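Long-range contact in sensor histidine kinase (Pseudomonas syringae pv. tomato, PDB 3CIT), which is a putative sensor kinase of a two-component phosphorelay, probably dimeric, represented here by its GAF domain: residues T94-L102 with T114-I123. Residues are numbered along the deposited sequence; the frame is centred on the assembly and turned at random.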
ATOM      1  N   THR A  94     -16.112  -3.252  23.889  1.00 21.20           N
ATOM      2  CA  THR A  94     -16.365  -1.812  23.819  1.00 20.79           C
ATOM      3  C   THR A  94     -17.616  -1.553  23.021  1.00 20.41           C
ATOM      4  O   THR A  94     -18.238  -2.480  22.466  1.00 20.44           O
ATOM      5  CB  THR A  94     -15.174  -1.049  23.174  1.00 19.96           C
ATOM      6  OG1 THR A  94     -15.053  -1.462  21.822  1.00 19.35           O
ATOM      7  CG2 THR A  94     -13.812  -1.267  23.963  1.00 20.79           C
ATOM      8  N   HIS A  95     -18.010  -0.288  22.954  1.00 19.03           N
ATOM      9  CA  HIS A  95     -19.196   0.106  22.201  1.00 18.70           C
ATOM     10  C   HIS A  95     -19.030  -0.093  20.679  1.00 19.61           C
ATOM     11  O   HIS A  95     -20.013  -0.240  19.963  1.00 20.46           O
ATOM     12  CB  HIS A  95     -19.530   1.564  22.505  1.00 18.57           C
ATOM     13  CG  HIS A  95     -20.212   1.761  23.824  1.00 17.65           C
ATOM     14  ND1 HIS A  95     -19.517   1.916  25.003  1.00 18.46           N
ATOM     15  CD2 HIS A  95     -21.520   1.779  24.152  1.00 19.13           C
ATOM     16  CE1 HIS A  95     -20.376   2.061  25.998  1.00 17.06           C
ATOM     17  NE2 HIS A  95     -21.599   1.968  25.513  1.00 16.51           N
ATOM     18  N   LEU A  96     -17.792  -0.048  20.219  1.00 19.81           N
ATOM     19  CA  LEU A  96     -17.405  -0.158  18.803  1.00 19.71           C
ATOM     20  C   LEU A  96     -16.241  -1.113  18.686  1.00 20.68           C
ATOM     21  O   LEU A  96     -15.058  -0.722  18.588  1.00 20.30           O
ATOM     22  CB  LEU A  96     -17.043   1.217  18.202  1.00 19.51           C
ATOM     23  CG  LEU A  96     -18.195   2.227  18.127  1.00 19.41           C
ATOM     24  CD1 LEU A  96     -17.724   3.631  17.742  1.00 22.47           C
ATOM     25  CD2 LEU A  96     -19.304   1.751  17.149  1.00 18.84           C
ATOM     26  N   PRO A  97     -16.549  -2.403  18.786  1.00 21.58           N
ATOM     27  CA  PRO A  97     -15.482  -3.400  18.844  1.00 21.38           C
ATOM     28  C   PRO A  97     -14.624  -3.633  17.588  1.00 20.98           C
ATOM     29  O   PRO A  97     -13.667  -4.381  17.665  1.00 20.36           O
ATOM     30  CB  PRO A  97     -16.202  -4.688  19.244  1.00 21.40           C
ATOM     31  CG  PRO A  97     -17.626  -4.463  18.995  1.00 22.00           C
ATOM     32  CD  PRO A  97     -17.888  -2.985  18.996  1.00 22.08           C
ATOM     33  N   CYS A  98     -15.000  -3.045  16.467  1.00 19.62           N
ATOM     34  CA  CYS A  98     -14.262  -3.168  15.209  1.00 20.81           C
ATOM     35  C   CYS A  98     -14.147  -1.757  14.637  1.00 20.66           C
ATOM     36  O   CYS A  98     -15.155  -1.050  14.519  1.00 21.59           O
ATOM     37  CB  CYS A  98     -15.042  -4.102  14.228  1.00 21.27           C
ATOM     38  SG  CYS A  98     -14.919  -5.752  14.777  1.00 26.99           S
ATOM     39  N   VAL A  99     -12.934  -1.388  14.231  1.00 19.65           N
ATOM     40  CA  VAL A  99     -12.640  -0.093  13.637  1.00 20.03           C
ATOM     41  C   VAL A  99     -11.660  -0.260  12.476  1.00 19.09           C
ATOM     42  O   VAL A  99     -10.686  -0.999  12.580  1.00 18.19           O
ATOM     43  CB  VAL A  99     -12.047   0.857  14.683  1.00 20.02           C
ATOM     44  CG1 VAL A  99     -11.624   2.228  14.039  1.00 22.62           C
ATOM     45  CG2 VAL A  99     -13.056   1.056  15.819  1.00 21.39           C
ATOM     46  N   LEU A 100     -11.932   0.454  11.396  1.00 19.47           N
ATOM     47  CA  LEU A 100     -11.054   0.531  10.219  1.00 20.26           C
ATOM     48  C   LEU A 100     -10.623   1.990  10.040  1.00 20.11           C
ATOM     49  O   LEU A 100     -11.472   2.902   9.962  1.00 20.78           O
ATOM     50  CB  LEU A 100     -11.798   0.008   8.991  1.00 20.73           C
ATOM     51  CG  LEU A 100     -11.089   0.048   7.642  1.00 19.98           C
ATOM     52  CD1 LEU A 100      -9.786  -0.817   7.605  1.00 18.77           C
ATOM     53  CD2 LEU A 100     -12.038  -0.266   6.426  1.00 20.82           C
ATOM     54  N   LEU A 101      -9.313   2.210   9.992  1.00 21.20           N
ATOM     55  CA  LEU A 101      -8.734   3.534   9.772  1.00 21.37           C
ATOM     56  C   LEU A 101      -8.210   3.616   8.346  1.00 22.52           C
ATOM     57  O   LEU A 101      -7.497   2.702   7.910  1.00 21.97           O
ATOM     58  CB  LEU A 101      -7.584   3.746  10.762  1.00 21.09           C
ATOM     59  CG  LEU A 101      -7.929   3.614  12.256  1.00 22.78           C
ATOM     60  CD1 LEU A 101      -6.681   3.940  13.070  1.00 24.26           C
ATOM     61  CD2 LEU A 101      -9.045   4.529  12.612  1.00 22.41           C
ATOM     62  N   LEU A 102      -8.557   4.694   7.638  1.00 21.58           N
ATOM     63  CA  LEU A 102      -8.093   4.974   6.278  1.00 21.72           C
ATOM     64  C   LEU A 102      -7.527   6.409   6.256  1.00 21.97           C
ATOM     65  O   LEU A 102      -8.273   7.378   6.278  1.00 21.42           O
ATOM     66  CB  LEU A 102      -9.231   4.830   5.264  1.00 21.89           C
ATOM     67  CG  LEU A 102     -10.049   3.530   5.417  1.00 23.41           C
ATOM     68  CD1 LEU A 102     -11.434   3.593   4.833  1.00 25.73           C
ATOM     69  CD2 LEU A 102      -9.201   2.355   4.839  1.00 25.36           C
ATOM     70  N   THR A 114      -8.054  11.129   8.921  1.00 20.60           N
ATOM     71  CA  THR A 114      -8.369   9.711   8.863  1.00 22.23           C
ATOM     72  C   THR A 114      -9.849   9.541   8.714  1.00 21.55           C
ATOM     73  O   THR A 114     -10.620  10.162   9.455  1.00 20.30           O
ATOM     74  CB  THR A 114      -8.035   8.921  10.158  1.00 23.84           C
ATOM     75  OG1 THR A 114      -6.877   9.473  10.766  1.00 28.98           O
ATOM     76  CG2 THR A 114      -7.821   7.498   9.772  1.00 23.34           C
ATOM     77  N   LEU A 115     -10.242   8.704   7.761  1.00 21.53           N
ATOM     78  CA  LEU A 115     -11.599   8.211   7.698  1.00 21.99           C
ATOM     79  C   LEU A 115     -11.674   7.022   8.658  1.00 23.32           C
ATOM     80  O   LEU A 115     -10.849   6.093   8.568  1.00 24.56           O
ATOM     81  CB  LEU A 115     -11.923   7.847   6.233  1.00 23.35           C
ATOM     82  CG  LEU A 115     -13.323   7.430   5.831  1.00 24.28           C
ATOM     83  CD1 LEU A 115     -14.298   8.557   6.150  1.00 22.97           C
ATOM     84  CD2 LEU A 115     -13.357   7.030   4.294  1.00 23.00           C
ATOM     85  N   VAL A 116     -12.614   7.063   9.599  1.00 21.98           N
ATOM     86  CA  VAL A 116     -12.713   6.084  10.654  1.00 21.67           C
ATOM     87  C   VAL A 116     -14.066   5.410  10.476  1.00 22.45           C
ATOM     88  O   VAL A 116     -15.109   6.060  10.606  1.00 22.61           O
ATOM     89  CB  VAL A 116     -12.615   6.714  12.070  1.00 21.99           C
ATOM     90  CG1 VAL A 116     -12.704   5.598  13.218  1.00 21.68           C
ATOM     91  CG2 VAL A 116     -11.313   7.544  12.271  1.00 21.16           C
ATOM     92  N   LEU A 117     -14.062   4.131  10.123  1.00 21.73           N
ATOM     93  CA  LEU A 117     -15.290   3.355  10.064  1.00 21.39           C
ATOM     94  C   LEU A 117     -15.298   2.448  11.277  1.00 21.76           C
ATOM     95  O   LEU A 117     -14.244   1.964  11.721  1.00 22.11           O
ATOM     96  CB  LEU A 117     -15.341   2.509   8.782  1.00 21.66           C
ATOM     97  CG  LEU A 117     -14.987   3.227   7.469  1.00 24.68           C
ATOM     98  CD1 LEU A 117     -15.229   2.258   6.244  1.00 23.15           C
ATOM     99  CD2 LEU A 117     -15.722   4.516   7.333  1.00 24.22           C
ATOM    100  N   ALA A 118     -16.480   2.195  11.832  1.00 20.42           N
ATOM    101  CA  ALA A 118     -16.569   1.427  13.060  1.00 19.66           C
ATOM    102  C   ALA A 118     -17.867   0.669  13.094  1.00 20.54           C
ATOM    103  O   ALA A 118     -18.830   1.093  12.472  1.00 22.48           O
ATOM    104  CB  ALA A 118     -16.470   2.351  14.285  1.00 18.92           C
ATOM    105  N   ASN A 119     -17.911  -0.440  13.817  1.00 20.20           N
ATOM    106  CA  ASN A 119     -19.129  -1.225  13.896  1.00 20.04           C
ATOM    107  C   ASN A 119     -19.481  -1.535  15.350  1.00 20.56           C
ATOM    108  O   ASN A 119     -18.597  -1.757  16.182  1.00 19.79           O
ATOM    109  CB  ASN A 119     -18.984  -2.505  13.071  1.00 20.41           C
ATOM    110  CG  ASN A 119     -20.320  -3.080  12.651  1.00 21.36           C
ATOM    111  OD1 ASN A 119     -21.135  -2.375  12.017  1.00 20.01           O
ATOM    112  ND2 ASN A 119     -20.602  -4.352  13.061  1.00 20.67           N
ATOM    113  N   SER A 120     -20.786  -1.563  15.643  1.00 20.49           N
ATOM    114  CA  SER A 120     -21.274  -1.806  16.990  1.00 20.59           C
ATOM    115  C   SER A 120     -21.121  -3.240  17.458  1.00 20.99           C
ATOM    116  O   SER A 120     -21.202  -3.489  18.652  1.00 21.40           O
ATOM    117  CB  SER A 120     -22.749  -1.414  17.081  1.00 21.30           C
ATOM    118  OG  SER A 120     -23.518  -2.187  16.173  1.00 20.57           O
ATOM    119  N   VAL A 121     -20.918  -4.176  16.534  1.00 21.08           N
ATOM    120  CA  VAL A 121     -20.698  -5.566  16.885  1.00 21.84           C
ATOM    121  C   VAL A 121     -19.458  -6.115  16.149  1.00 21.52           C
ATOM    122  O   VAL A 121     -19.064  -5.624  15.076  1.00 21.64           O
ATOM    123  CB  VAL A 121     -21.937  -6.470  16.631  1.00 22.79           C
ATOM    124  CG1 VAL A 121     -23.120  -6.088  17.554  1.00 25.68           C
ATOM    125  CG2 VAL A 121     -22.344  -6.443  15.212  1.00 24.26           C
ATOM    126  N   ALA A 122     -18.821  -7.097  16.767  1.00 21.66           N
ATOM    127  CA  ALA A 122     -17.628  -7.735  16.178  1.00 22.09           C
ATOM    128  C   ALA A 122     -17.988  -8.369  14.831  1.00 22.28           C
ATOM    129  O   ALA A 122     -18.963  -9.136  14.717  1.00 21.20           O
ATOM    130  CB  ALA A 122     -17.049  -8.777  17.142  1.00 22.63           C
ATOM    131  N   ILE A 123     -17.227  -8.019  13.796  1.00 21.69           N
ATOM    132  CA  ILE A 123     -17.363  -8.618  12.469  1.00 21.86           C
ATOM    133  C   ILE A 123     -15.944  -8.944  11.980  1.00 22.38           C
ATOM    134  O   ILE A 123     -14.971  -8.452  12.545  1.00 22.48           O
ATOM    135  CB  ILE A 123     -18.041  -7.672  11.448  1.00 21.61           C
ATOM    136  CG1 ILE A 123     -17.341  -6.308  11.365  1.00 22.23           C
ATOM    137  CG2 ILE A 123     -19.534  -7.481  11.792  1.00 23.27           C
ATOM    138  CD1 ILE A 123     -17.810  -5.456  10.206  1.00 23.31           C
TER
HETATM  139  O   HOH W   1     -21.026  -3.141  21.398  1.00 45.78           O
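With chi1 at -72°, Cys98 turns its SG away from its own carbonyl carbon and toward residues 121-123, where the sulfur accepts a hydrogen bond from the backbone of Ile123, N to SG 3.4 Å and nearly straight at 167°. Val99 sets CG1 anti to its backbone N (chi1 176°), and Val116 does the same; the two CG1 methyls therefore meet across the strands at 3.6 Å, the two side chains slanting past each other. On that face Leu101 lies alongside Val116, CD2 against both of its methyls, while CD1 of Leu96 and CG2 of Val99 both rest on the CB of Ala118. The backbones beneath form a regular antiparallel ladder from Cys98-Asn119 to Leu102-Leu115. Its hydrogen-bonded pairs Leu100-Leu117 and Leu102-Leu115 each exchange two bonds, whereas Asn119 N donates to Cys98 O at 2.9 Å. This hairpin of strands 98-105 and 111-119, flanked by strands 87-90 and 48-53 in the antiparallel sheet of the GAF domain, exemplifies a two-faced sheet: Val99, Leu101, Val116 and Ala118 line one face, Leu100, Leu102, Leu115 and Leu117 the other. On the latter, Leu115 and Leu117 meet helix 29-43, Leu102 and Leu117 meet helix 128-156, and Leu100 touches Trp88 of strand 87-90. There Leu100 and Leu117 run side by side in the same direction, CD2 to CD1 4.1 Å, and CD1 of Leu102 approaches CD2 of Leu115 at 4.0 Å. Beyond the ladder the chain after Asn119 bends back over Pro97, whose CD sits 3.2 Å from Asn119 O and whose CG lies against Ala122 N. Within that bend Asn119 ND2 donates to Val121 O at 2.8 Å, the acceptor close to its amide plane, while OD1 accepts from Asp47 N. Water 1 links Thr94 O to Ser120 O, at the end of the hairpin away from its turn.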